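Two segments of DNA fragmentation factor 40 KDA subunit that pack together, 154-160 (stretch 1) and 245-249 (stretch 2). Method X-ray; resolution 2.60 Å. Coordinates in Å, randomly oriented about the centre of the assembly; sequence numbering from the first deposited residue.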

# COMPACT_ATOMS: atom_id res chain seq x y z
N ASN A 154 0.35 22.04 -9.97
CA ASN A 154 -0.92 21.49 -10.42
C ASN A 154 -1.14 20.04 -9.98
O ASN A 154 -0.18 19.29 -9.82
CB ASN A 154 -0.97 21.58 -11.95
CG ASN A 154 -2.35 21.31 -12.49
OD1 ASN A 154 -2.55 21.20 -13.71
ND2 ASN A 154 -3.33 21.22 -11.60
N LYS A 155 -2.40 19.66 -9.78
CA LYS A 155 -2.71 18.28 -9.39
C LYS A 155 -2.46 17.30 -10.54
O LYS A 155 -1.68 16.35 -10.40
CB LYS A 155 -4.17 18.17 -8.95
CG LYS A 155 -4.47 18.77 -7.58
CD LYS A 155 -5.92 18.54 -7.20
CE LYS A 155 -6.26 19.17 -5.88
NZ LYS A 155 -7.73 19.14 -5.63
N SER A 156 -3.12 17.53 -11.68
CA SER A 156 -2.94 16.66 -12.85
C SER A 156 -1.46 16.47 -13.07
O SER A 156 -1.00 15.36 -13.34
CB SER A 156 -3.54 17.30 -14.10
OG SER A 156 -4.96 17.29 -14.06
N GLY A 157 -0.72 17.56 -12.94
CA GLY A 157 0.71 17.51 -13.15
C GLY A 157 1.42 16.53 -12.26
O GLY A 157 2.29 15.80 -12.71
N TYR A 158 1.06 16.52 -10.98
CA TYR A 158 1.71 15.60 -10.07
C TYR A 158 1.35 14.17 -10.43
O TYR A 158 2.24 13.33 -10.56
CB TYR A 158 1.30 15.89 -8.62
CG TYR A 158 1.83 14.84 -7.67
CD1 TYR A 158 3.20 14.72 -7.42
CD2 TYR A 158 0.97 13.91 -7.08
CE1 TYR A 158 3.70 13.69 -6.60
CE2 TYR A 158 1.46 12.88 -6.27
CZ TYR A 158 2.81 12.78 -6.03
OH TYR A 158 3.27 11.76 -5.24
N LEU A 159 0.05 13.89 -10.58
CA LEU A 159 -0.41 12.55 -10.93
C LEU A 159 0.20 12.06 -12.24
O LEU A 159 0.49 10.88 -12.42
CB LEU A 159 -1.93 12.52 -10.99
CG LEU A 159 -2.61 11.79 -9.82
CD1 LEU A 159 -1.87 12.04 -8.52
CD2 LEU A 159 -4.04 12.26 -9.71
N ARG A 160 0.41 12.99 -13.17
CA ARG A 160 1.01 12.65 -14.45
C ARG A 160 2.42 12.14 -14.14
O ARG A 160 2.81 11.05 -14.57
CB ARG A 160 1.09 13.89 -15.34
CG ARG A 160 1.45 13.62 -16.78
CD ARG A 160 1.37 14.90 -17.57
NE ARG A 160 0.17 15.65 -17.24
CZ ARG A 160 0.06 16.98 -17.32
NH1 ARG A 160 1.10 17.71 -17.72
NH2 ARG A 160 -1.07 17.58 -16.97
N ASN A 245 -10.81 8.86 -6.30
CA ASN A 245 -10.53 10.12 -6.97
C ASN A 245 -9.37 10.78 -6.26
O ASN A 245 -9.55 11.60 -5.37
CB ASN A 245 -11.75 11.03 -6.98
CG ASN A 245 -11.58 12.24 -7.89
OD1 ASN A 245 -12.54 12.73 -8.48
ND2 ASN A 245 -10.34 12.73 -8.01
N PRO A 246 -8.14 10.43 -6.66
CA PRO A 246 -6.93 11.00 -6.05
C PRO A 246 -6.86 12.52 -6.10
O PRO A 246 -6.05 13.13 -5.42
CB PRO A 246 -5.81 10.34 -6.85
CG PRO A 246 -6.43 10.18 -8.21
CD PRO A 246 -7.80 9.66 -7.87
N TYR A 247 -7.72 13.14 -6.90
CA TYR A 247 -7.70 14.59 -7.03
C TYR A 247 -8.41 15.41 -5.96
O TYR A 247 -8.20 16.62 -5.88
CB TYR A 247 -8.28 15.04 -8.38
CG TYR A 247 -7.45 14.69 -9.58
CD1 TYR A 247 -7.57 13.44 -10.19
CD2 TYR A 247 -6.58 15.62 -10.14
CE1 TYR A 247 -6.84 13.12 -11.33
CE2 TYR A 247 -5.84 15.31 -11.28
CZ TYR A 247 -5.98 14.06 -11.87
OH TYR A 247 -5.28 13.74 -13.00
N GLY A 248 -9.25 14.79 -5.15
CA GLY A 248 -9.95 15.62 -4.19
C GLY A 248 -9.62 15.49 -2.73
O GLY A 248 -10.47 15.79 -1.88
N ASN A 249 -8.40 15.10 -2.40
CA ASN A 249 -8.09 14.87 -1.00
C ASN A 249 -6.63 14.42 -0.89
O ASN A 249 -6.15 13.67 -1.74
CB ASN A 249 -9.05 13.78 -0.53
CG ASN A 249 -8.89 13.44 0.91
OD1 ASN A 249 -7.81 13.09 1.36
ND2 ASN A 249 -10.00 13.50 1.64

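The contact joins the first turns of a helix, residues 155–160, to a segment without regular secondary structure around Y247, and together the two stretches bury 284 Å². Y247 dominates its side of the interface. Its CA-to-CB bond points sideways to the helix, but with chi1 at -69° (m) and chi2 at 85° the ring is carried back so that its end comes nearer, and it lies beside K155, S156 and L159. These three residues are spaced so that a single side of the helix, one turn long, meets the aromatic ring.

L159 supplies much of the apolar contact. Its CA-to-CB bond points toward the other stretch, and its CD2 methyl sits over one face of the Y247 ring, 3.6 Å from the ring centroid and 22° off the ring normal, a CH-pi arrangement. The closest approach within this pair is from L159 CD2 to Y247 CE1, at 3.3 Å. The same methyl also packs against the pyrrolidine ring of P246, with L159 CD2 3.5 Å from P246 CG, so it occupies the corner between the two side chains. The leucine conformation is unusual: chi1 is -107°, between the m and t wells, while chi2 is 37° (p). In this conformation CD2 extends toward the tyrosine and proline, whereas CD1 is directed elsewhere, well away from the Y247 ring.

K155 combines a polar and an apolar contact. Its CA-to-CB bond also points toward the other stretch, and after chi1 at -74° (m) the remaining torsions are all t, at -177°, -178° and 170°. The chain is therefore almost fully extended from CA to NZ, and this reach takes the ammonium group past the tyrosine side chain to its backbone. There K155 NZ donates a hydrogen bond to Y247 O, at a short 2.6 Å; NZ is also hydrogen-bonded elsewhere in the structure. Nearer the helix, K155 CB lies 3.7 Å from Y247 CD2, so the base of the lysine packs obliquely beside the ring while its tip engages the carbonyl. Since the lysine is buried, this bond provides a polar partner for a charge with little access to solvent. The ammonium group passes G248 more loosely, with K155 NZ 4.4 Å from G248 CA.

S156 makes a smaller contact. Its CA-to-CB bond points sideways, and with chi1 at -72° (m) its OG comes within 3.5 Å of Y247 CE2, also in an oblique position. The hydroxyl is hydrogen-bonded elsewhere in the structure, as is Y247 OH, so the approach to the ring leaves neither group unsatisfied.

Each stretch also has backbone hydrogen bonds of its own. L159 N donates to K155 O at 3.0 Å, linking the two helix residues that point toward the other stretch. On the opposing segment, G248 N donates to N245 O at 3.2 Å, closing a tight bend around P246 and Y247.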